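Local structure of arginine 3rd transport system periplasmic binding protein (Legionella pneumophila subsp. pneumophila str. Philadelphia 1, 3KZG) at residues P86-V98 / D153-W165. The protein probably binds arginine in the periplasm as the solute-binding component of an amino-acid transport system. Residues are numbered along the deposited sequence; the frame is centred on the assembly and turned at random.
Sequences PYMESNSQYITTV and DASLMDYEAAKYW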
ATOM      1  N   PRO A  86       3.892 -17.730  15.537  1.00 11.99           N
ATOM      2  CA  PRO A  86       3.767 -16.590  16.449  1.00 12.16           C
ATOM      3  C   PRO A  86       2.938 -15.521  15.741  1.00 13.01           C
ATOM      4  O   PRO A  86       3.017 -15.390  14.517  1.00 14.51           O
ATOM      5  CB  PRO A  86       5.217 -16.166  16.670  1.00  9.43           C
ATOM      6  CG  PRO A  86       5.871 -16.526  15.358  1.00 12.22           C
ATOM      7  CD  PRO A  86       5.268 -17.869  15.028  1.00 11.83           C
ATOM      8  N   TYR A  87       2.125 -14.782  16.492  1.00 12.95           N
ATOM      9  CA  TYR A  87       1.297 -13.734  15.896  1.00 13.46           C
ATOM     10  C   TYR A  87       1.829 -12.363  16.251  1.00 14.33           C
ATOM     11  O   TYR A  87       1.240 -11.348  15.888  1.00 15.84           O
ATOM     12  CB  TYR A  87      -0.157 -13.842  16.377  1.00 14.46           C
ATOM     13  CG  TYR A  87      -0.345 -13.846  17.888  1.00 15.06           C
ATOM     14  CD1 TYR A  87      -0.290 -12.666  18.635  1.00 15.58           C
ATOM     15  CD2 TYR A  87      -0.608 -15.038  18.564  1.00 16.00           C
ATOM     16  CE1 TYR A  87      -0.501 -12.683  20.030  1.00 15.53           C
ATOM     17  CE2 TYR A  87      -0.816 -15.060  19.943  1.00 13.13           C
ATOM     18  CZ  TYR A  87      -0.765 -13.894  20.669  1.00 14.47           C
ATOM     19  OH  TYR A  87      -0.978 -13.943  22.038  1.00 13.78           O
HETATM   20  N   MSE A  88       2.951 -12.335  16.957  1.00 14.69           N
HETATM   21  CA  MSE A  88       3.532 -11.072  17.385  1.00 16.49           C
HETATM   22  C   MSE A  88       4.923 -11.305  17.968  1.00 15.88           C
HETATM   23  O   MSE A  88       5.178 -12.335  18.602  1.00 16.44           O
HETATM   24  CB  MSE A  88       2.613 -10.437  18.438  1.00 21.69           C
HETATM   25  CG  MSE A  88       3.065  -9.104  18.998  1.00 29.57           C
HETATM   26 SE   MSE A  88       1.691  -8.313  20.132  1.00 41.78          SE
HETATM   27  CE  MSE A  88       2.658  -6.725  20.702  1.00 34.41           C
ATOM     28  N   GLU A  89       5.830 -10.363  17.734  1.00 12.62           N
ATOM     29  CA  GLU A  89       7.180 -10.483  18.273  1.00 15.31           C
ATOM     30  C   GLU A  89       7.105 -10.323  19.791  1.00 13.34           C
ATOM     31  O   GLU A  89       6.335  -9.510  20.289  1.00 13.68           O
ATOM     32  CB  GLU A  89       8.091  -9.401  17.689  1.00 15.93           C
ATOM     33  CG  GLU A  89       9.534  -9.502  18.142  1.00 21.77           C
ATOM     34  CD  GLU A  89      10.434  -8.461  17.488  1.00 24.66           C
ATOM     35  OE1 GLU A  89      10.335  -7.266  17.840  1.00 25.41           O
ATOM     36  OE2 GLU A  89      11.236  -8.848  16.615  1.00 26.72           O
ATOM     37  N   SER A  90       7.895 -11.101  20.526  1.00 14.96           N
ATOM     38  CA  SER A  90       7.879 -11.015  21.983  1.00 15.02           C
ATOM     39  C   SER A  90       9.103 -10.289  22.530  1.00 15.59           C
ATOM     40  O   SER A  90      10.242 -10.689  22.284  1.00 15.91           O
ATOM     41  CB  SER A  90       7.782 -12.419  22.607  1.00 14.22           C
ATOM     42  OG  SER A  90       8.860 -13.251  22.211  1.00 13.35           O
ATOM     43  N   ASN A  91       8.857  -9.207  23.261  1.00 16.28           N
ATOM     44  CA  ASN A  91       9.934  -8.429  23.865  1.00 18.15           C
ATOM     45  C   ASN A  91       9.587  -8.132  25.317  1.00 16.85           C
ATOM     46  O   ASN A  91       8.425  -7.930  25.644  1.00 17.46           O
ATOM     47  CB  ASN A  91      10.135  -7.092  23.141  1.00 17.41           C
ATOM     48  CG  ASN A  91      10.443  -7.259  21.672  1.00 18.77           C
ATOM     49  OD1 ASN A  91       9.551  -7.205  20.829  1.00 21.10           O
ATOM     50  ND2 ASN A  91      11.711  -7.469  21.358  1.00 17.97           N
ATOM     51  N   SER A  92      10.597  -8.112  26.177  1.00 17.43           N
ATOM     52  CA  SER A  92      10.385  -7.799  27.585  1.00 17.22           C
ATOM     53  C   SER A  92      10.789  -6.339  27.785  1.00 17.35           C
ATOM     54  O   SER A  92      11.408  -5.732  26.901  1.00 16.72           O
ATOM     55  CB  SER A  92      11.228  -8.715  28.481  1.00 16.58           C
ATOM     56  OG  SER A  92      12.611  -8.483  28.324  1.00 19.81           O
ATOM     57  N   GLN A  93      10.445  -5.774  28.937  1.00 16.76           N
ATOM     58  CA  GLN A  93      10.762  -4.376  29.219  1.00 16.74           C
ATOM     59  C   GLN A  93      10.836  -4.096  30.714  1.00 18.04           C
ATOM     60  O   GLN A  93       9.963  -4.515  31.473  1.00 19.28           O
ATOM     61  CB  GLN A  93       9.696  -3.474  28.582  1.00 16.43           C
ATOM     62  CG  GLN A  93       9.795  -1.987  28.946  1.00 16.37           C
ATOM     63  CD  GLN A  93      10.981  -1.291  28.296  1.00 15.53           C
ATOM     64  OE1 GLN A  93      11.092  -1.247  27.074  1.00 16.37           O
ATOM     65  NE2 GLN A  93      11.873  -0.744  29.117  1.00 14.72           N
ATOM     66  N   TYR A  94      11.882  -3.396  31.140  1.00 17.82           N
ATOM     67  CA  TYR A  94      12.020  -3.047  32.549  1.00 17.70           C
ATOM     68  C   TYR A  94      11.225  -1.768  32.798  1.00 19.03           C
ATOM     69  O   TYR A  94      11.304  -0.811  32.019  1.00 18.23           O
ATOM     70  CB  TYR A  94      13.492  -2.831  32.926  1.00 15.91           C
ATOM     71  CG  TYR A  94      14.262  -4.111  33.190  1.00 14.44           C
ATOM     72  CD1 TYR A  94      14.102  -4.815  34.388  1.00 14.49           C
ATOM     73  CD2 TYR A  94      15.147  -4.624  32.239  1.00 15.86           C
ATOM     74  CE1 TYR A  94      14.804  -5.997  34.632  1.00 15.10           C
ATOM     75  CE2 TYR A  94      15.855  -5.802  32.472  1.00 15.35           C
ATOM     76  CZ  TYR A  94      15.679  -6.485  33.670  1.00 16.37           C
ATOM     77  OH  TYR A  94      16.382  -7.653  33.903  1.00 18.23           O
ATOM     78  N   ILE A  95      10.445  -1.771  33.873  1.00 19.47           N
ATOM     79  CA  ILE A  95       9.627  -0.625  34.247  1.00 20.05           C
ATOM     80  C   ILE A  95       9.757  -0.399  35.751  1.00 21.24           C
ATOM     81  O   ILE A  95       9.932  -1.347  36.512  1.00 21.70           O
ATOM     82  CB  ILE A  95       8.145  -0.861  33.870  1.00 20.39           C
ATOM     83  CG1 ILE A  95       7.312   0.374  34.216  1.00 20.27           C
ATOM     84  CG2 ILE A  95       7.607  -2.102  34.590  1.00 21.42           C
ATOM     85  CD1 ILE A  95       5.896   0.308  33.703  1.00 19.82           C
ATOM     86  N   THR A  96       9.699   0.860  36.172  1.00 22.23           N
ATOM     87  CA  THR A  96       9.804   1.202  37.591  1.00 23.72           C
ATOM     88  C   THR A  96       8.999   2.478  37.835  1.00 24.61           C
ATOM     89  O   THR A  96       8.449   3.049  36.898  1.00 24.78           O
ATOM     90  CB  THR A  96      11.279   1.424  38.006  1.00 23.46           C
ATOM     91  OG1 THR A  96      11.367   1.516  39.434  1.00 23.27           O
ATOM     92  CG2 THR A  96      11.832   2.702  37.386  1.00 23.73           C
ATOM     93  N   THR A  97       8.912   2.919  39.085  1.00 26.65           N
ATOM     94  CA  THR A  97       8.161   4.133  39.391  1.00 28.42           C
ATOM     95  C   THR A  97       8.992   5.366  39.067  1.00 28.94           C
ATOM     96  O   THR A  97      10.208   5.352  39.219  1.00 28.41           O
ATOM     97  CB  THR A  97       7.737   4.176  40.873  1.00 28.25           C
ATOM     98  OG1 THR A  97       8.893   4.030  41.708  1.00 30.38           O
ATOM     99  CG2 THR A  97       6.747   3.059  41.173  1.00 29.24           C
ATOM    100  N   VAL A  98       8.327   6.426  38.620  1.00 32.26           N
ATOM    101  CA  VAL A  98       8.998   7.674  38.249  1.00 34.98           C
ATOM    102  C   VAL A  98       9.888   8.254  39.343  1.00 35.53           C
ATOM    103  O   VAL A  98      10.887   8.912  39.055  1.00 36.03           O
ATOM    104  CB  VAL A  98       7.978   8.753  37.841  1.00 35.76           C
ATOM    105  CG1 VAL A  98       7.165   8.270  36.659  1.00 36.38           C
ATOM    106  CG2 VAL A  98       7.072   9.085  39.016  1.00 35.60           C
ATOM    107  N   ASP A 153      12.381  -3.123  43.384  1.00 20.43           N
ATOM    108  CA  ASP A 153      12.897  -1.889  42.811  1.00 20.91           C
ATOM    109  C   ASP A 153      12.374  -1.642  41.403  1.00 21.53           C
ATOM    110  O   ASP A 153      12.274  -0.502  40.950  1.00 21.26           O
ATOM    111  CB  ASP A 153      14.424  -1.934  42.774  1.00 21.65           C
ATOM    112  CG  ASP A 153      15.032  -2.188  44.133  1.00 23.28           C
ATOM    113  OD1 ASP A 153      14.702  -1.446  45.079  1.00 24.75           O
ATOM    114  OD2 ASP A 153      15.845  -3.127  44.255  1.00 24.56           O
ATOM    115  N   ALA A 154      12.051  -2.723  40.706  1.00 21.05           N
ATOM    116  CA  ALA A 154      11.557  -2.627  39.344  1.00 20.94           C
ATOM    117  C   ALA A 154      10.899  -3.941  38.957  1.00 20.69           C
ATOM    118  O   ALA A 154      10.940  -4.917  39.707  1.00 22.19           O
ATOM    119  CB  ALA A 154      12.708  -2.326  38.390  1.00 21.54           C
ATOM    120  N   SER A 155      10.310  -3.953  37.771  1.00 19.70           N
ATOM    121  CA  SER A 155       9.623  -5.121  37.255  1.00 21.08           C
ATOM    122  C   SER A 155       9.967  -5.356  35.784  1.00 20.24           C
ATOM    123  O   SER A 155      10.127  -4.405  35.016  1.00 21.05           O
ATOM    124  CB  SER A 155       8.111  -4.924  37.416  1.00 22.78           C
ATOM    125  OG  SER A 155       7.384  -5.934  36.744  1.00 26.35           O
ATOM    126  N   LEU A 156      10.102  -6.624  35.405  1.00 19.19           N
ATOM    127  CA  LEU A 156      10.381  -6.998  34.023  1.00 18.23           C
ATOM    128  C   LEU A 156       9.111  -7.702  33.563  1.00 17.72           C
ATOM    129  O   LEU A 156       8.739  -8.741  34.112  1.00 17.53           O
ATOM    130  CB  LEU A 156      11.587  -7.953  33.942  1.00 18.08           C
ATOM    131  CG  LEU A 156      11.966  -8.437  32.532  1.00 19.75           C
ATOM    132  CD1 LEU A 156      12.213  -7.242  31.619  1.00 17.43           C
ATOM    133  CD2 LEU A 156      13.209  -9.312  32.602  1.00 18.41           C
HETATM  134  N   MSE A 157       8.434  -7.109  32.581  1.00 19.42           N
HETATM  135  CA  MSE A 157       7.187  -7.640  32.041  1.00 20.43           C
HETATM  136  C   MSE A 157       7.147  -7.483  30.522  1.00 18.66           C
HETATM  137  O   MSE A 157       8.117  -7.034  29.919  1.00 19.48           O
HETATM  138  CB  MSE A 157       5.991  -6.906  32.672  1.00 24.49           C
HETATM  139  CG  MSE A 157       5.939  -5.398  32.408  1.00 30.64           C
HETATM  140 SE   MSE A 157       4.496  -4.461  33.341  1.00 41.37          SE
HETATM  141  CE  MSE A 157       5.168  -4.611  35.174  1.00 34.82           C
ATOM    142  N   ASP A 158       6.029  -7.865  29.913  1.00 17.38           N
ATOM    143  CA  ASP A 158       5.869  -7.741  28.468  1.00 16.32           C
ATOM    144  C   ASP A 158       6.024  -6.266  28.072  1.00 17.09           C
ATOM    145  O   ASP A 158       5.551  -5.369  28.781  1.00 18.90           O
ATOM    146  CB  ASP A 158       4.485  -8.235  28.027  1.00 16.60           C
ATOM    147  CG  ASP A 158       4.198  -9.673  28.455  1.00 19.20           C
ATOM    148  OD1 ASP A 158       4.990 -10.578  28.119  1.00 19.31           O
ATOM    149  OD2 ASP A 158       3.166  -9.900  29.121  1.00 19.65           O
ATOM    150  N   TYR A 159       6.682  -6.023  26.945  1.00 15.57           N
ATOM    151  CA  TYR A 159       6.895  -4.670  26.446  1.00 14.72           C
ATOM    152  C   TYR A 159       5.593  -3.882  26.252  1.00 14.89           C
ATOM    153  O   TYR A 159       5.481  -2.749  26.728  1.00 13.92           O
ATOM    154  CB  TYR A 159       7.674  -4.714  25.127  1.00 18.26           C
ATOM    155  CG  TYR A 159       7.783  -3.369  24.443  1.00 20.58           C
ATOM    156  CD1 TYR A 159       8.512  -2.330  25.022  1.00 21.19           C
ATOM    157  CD2 TYR A 159       7.124  -3.124  23.238  1.00 20.14           C
ATOM    158  CE1 TYR A 159       8.581  -1.073  24.425  1.00 24.25           C
ATOM    159  CE2 TYR A 159       7.185  -1.869  22.628  1.00 23.42           C
ATOM    160  CZ  TYR A 159       7.914  -0.850  23.228  1.00 24.42           C
ATOM    161  OH  TYR A 159       7.968   0.395  22.649  1.00 26.42           O
ATOM    162  N   GLU A 160       4.613  -4.468  25.560  1.00 13.61           N
ATOM    163  CA  GLU A 160       3.347  -3.770  25.332  1.00 15.24           C
ATOM    164  C   GLU A 160       2.565  -3.573  26.632  1.00 15.54           C
ATOM    165  O   GLU A 160       1.742  -2.659  26.731  1.00 14.82           O
ATOM    166  CB  GLU A 160       2.457  -4.515  24.328  1.00 15.72           C
ATOM    167  CG  GLU A 160       2.953  -4.534  22.885  1.00 18.23           C
ATOM    168  CD  GLU A 160       3.240  -3.154  22.320  1.00 19.80           C
ATOM    169  OE1 GLU A 160       2.642  -2.167  22.792  1.00 21.94           O
ATOM    170  OE2 GLU A 160       4.066  -3.059  21.389  1.00 20.99           O
ATOM    171  N   ALA A 161       2.804  -4.437  27.615  1.00 15.53           N
ATOM    172  CA  ALA A 161       2.132  -4.318  28.908  1.00 16.89           C
ATOM    173  C   ALA A 161       2.759  -3.148  29.661  1.00 16.98           C
ATOM    174  O   ALA A 161       2.068  -2.388  30.335  1.00 17.60           O
ATOM    175  CB  ALA A 161       2.293  -5.607  29.723  1.00 14.80           C
ATOM    176  N   ALA A 162       4.077  -3.018  29.543  1.00 15.26           N
ATOM    177  CA  ALA A 162       4.809  -1.938  30.203  1.00 17.95           C
ATOM    178  C   ALA A 162       4.385  -0.589  29.638  1.00 17.76           C
ATOM    179  O   ALA A 162       4.155   0.361  30.386  1.00 18.96           O
ATOM    180  CB  ALA A 162       6.315  -2.130  30.022  1.00 15.28           C
ATOM    181  N   LYS A 163       4.282  -0.510  28.316  1.00 20.01           N
ATOM    182  CA  LYS A 163       3.873   0.724  27.656  1.00 23.04           C
ATOM    183  C   LYS A 163       2.445   1.086  28.046  1.00 22.26           C
ATOM    184  O   LYS A 163       2.122   2.258  28.240  1.00 21.56           O
ATOM    185  CB  LYS A 163       3.963   0.578  26.135  1.00 27.48           C
ATOM    186  CG  LYS A 163       5.371   0.651  25.583  1.00 31.74           C
ATOM    187  CD  LYS A 163       5.337   1.024  24.111  1.00 37.65           C
ATOM    188  CE  LYS A 163       4.691   2.388  23.907  1.00 38.91           C
ATOM    189  NZ  LYS A 163       4.617   2.750  22.464  1.00 41.56           N
ATOM    190  N   TYR A 164       1.591   0.072  28.148  1.00 20.60           N
ATOM    191  CA  TYR A 164       0.203   0.285  28.534  1.00 19.90           C
ATOM    192  C   TYR A 164       0.143   0.995  29.889  1.00 20.19           C
ATOM    193  O   TYR A 164      -0.486   2.042  30.031  1.00 19.59           O
ATOM    194  CB  TYR A 164      -0.524  -1.060  28.640  1.00 20.40           C
ATOM    195  CG  TYR A 164      -1.891  -0.951  29.264  1.00 20.38           C
ATOM    196  CD1 TYR A 164      -3.004  -0.623  28.495  1.00 19.24           C
ATOM    197  CD2 TYR A 164      -2.064  -1.126  30.639  1.00 17.67           C
ATOM    198  CE1 TYR A 164      -4.258  -0.467  29.077  1.00 20.07           C
ATOM    199  CE2 TYR A 164      -3.316  -0.970  31.230  1.00 20.77           C
ATOM    200  CZ  TYR A 164      -4.406  -0.639  30.439  1.00 19.89           C
ATOM    201  OH  TYR A 164      -5.642  -0.455  31.003  1.00 22.65           O
ATOM    202  N   TRP A 165       0.810   0.415  30.879  1.00 21.37           N
ATOM    203  CA  TRP A 165       0.813   0.971  32.219  1.00 23.95           C
ATOM    204  C   TRP A 165       1.382   2.374  32.323  1.00 26.55           C
ATOM    205  O   TRP A 165       0.850   3.207  33.054  1.00 25.76           O
ATOM    206  CB  TRP A 165       1.546   0.032  33.179  1.00 24.10           C
ATOM    207  CG  TRP A 165       0.745  -1.190  33.468  1.00 24.96           C
ATOM    208  CD1 TRP A 165       0.986  -2.459  33.023  1.00 25.26           C
ATOM    209  CD2 TRP A 165      -0.488  -1.248  34.192  1.00 24.94           C
ATOM    210  NE1 TRP A 165      -0.024  -3.301  33.420  1.00 25.01           N
ATOM    211  CE2 TRP A 165      -0.942  -2.582  34.140  1.00 24.41           C
ATOM    212  CE3 TRP A 165      -1.255  -0.295  34.882  1.00 26.18           C
ATOM    213  CZ2 TRP A 165      -2.132  -2.991  34.748  1.00 23.31           C
ATOM    214  CZ3 TRP A 165      -2.444  -0.705  35.490  1.00 24.19           C
ATOM    215  CH2 TRP A 165      -2.866  -2.042  35.417  1.00 23.32           C
TER
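Ile95 and Met157, the latter present as selenomethionine, meet methyl to methyl on one face of an antiparallel strand pair, Ile95 CG2 lying 3.5 Å from Met157 CE. The flexible, unbranched chain of Met157 bends at its end (chi3 70°), turning the methyl to Ile95. Ile95 has CG1 anti to its backbone N (chi1 -178°), which carries CD1 out to the first turns of helix 159-166, near Ala162 and the CB of Trp165. The small methyl of Ala162 suits a helix whose axis passes 7.0 Å from that of strand 91-97, and Gln93 CG lies 3.6 Å from Ala162 CB. On this same face Gln93 runs beside Tyr159, amide and ring planes 49° apart, with Gln93 OE1 3.5 Å from Tyr159 CD1 at the ring edge; its NE2 hydrogen-bonds to Tyr94 O and to Gly184 O of strand 180-188. Helix 140-148 also packs on Met157 here.

On the other face Leu156 sets CD1 over the centre of the Tyr94 ring, a CH-pi contact 3.8 Å from the centroid and 4° off the normal. Helix 121-127 covers this pair, and Tyr94 OH is hydrogen-bonded to the Glu128 carboxylate.

Between the faces, Ile95 and Ser155 exchange two nearly linear backbone hydrogen bonds, and Gln93 and Met157 exchange two more. Where strand gives way to helix, Tyr159 N donates to Asn91 O at 2.9 Å, one further backbone bond tying the helix start to the strand. At the far end, Thr96 OG1 gives its proton to Asp153 O at 2.7 Å, a side-chain bond prolonging the backbone series.

Such a junction belongs to the mixed five-stranded sheet of one lobe of a periplasmic binding protein; its apolar patches, Ile95/Met157 and Tyr94/Leu156, meet helices on opposite faces, while hydrogen bonding fixes the strand register.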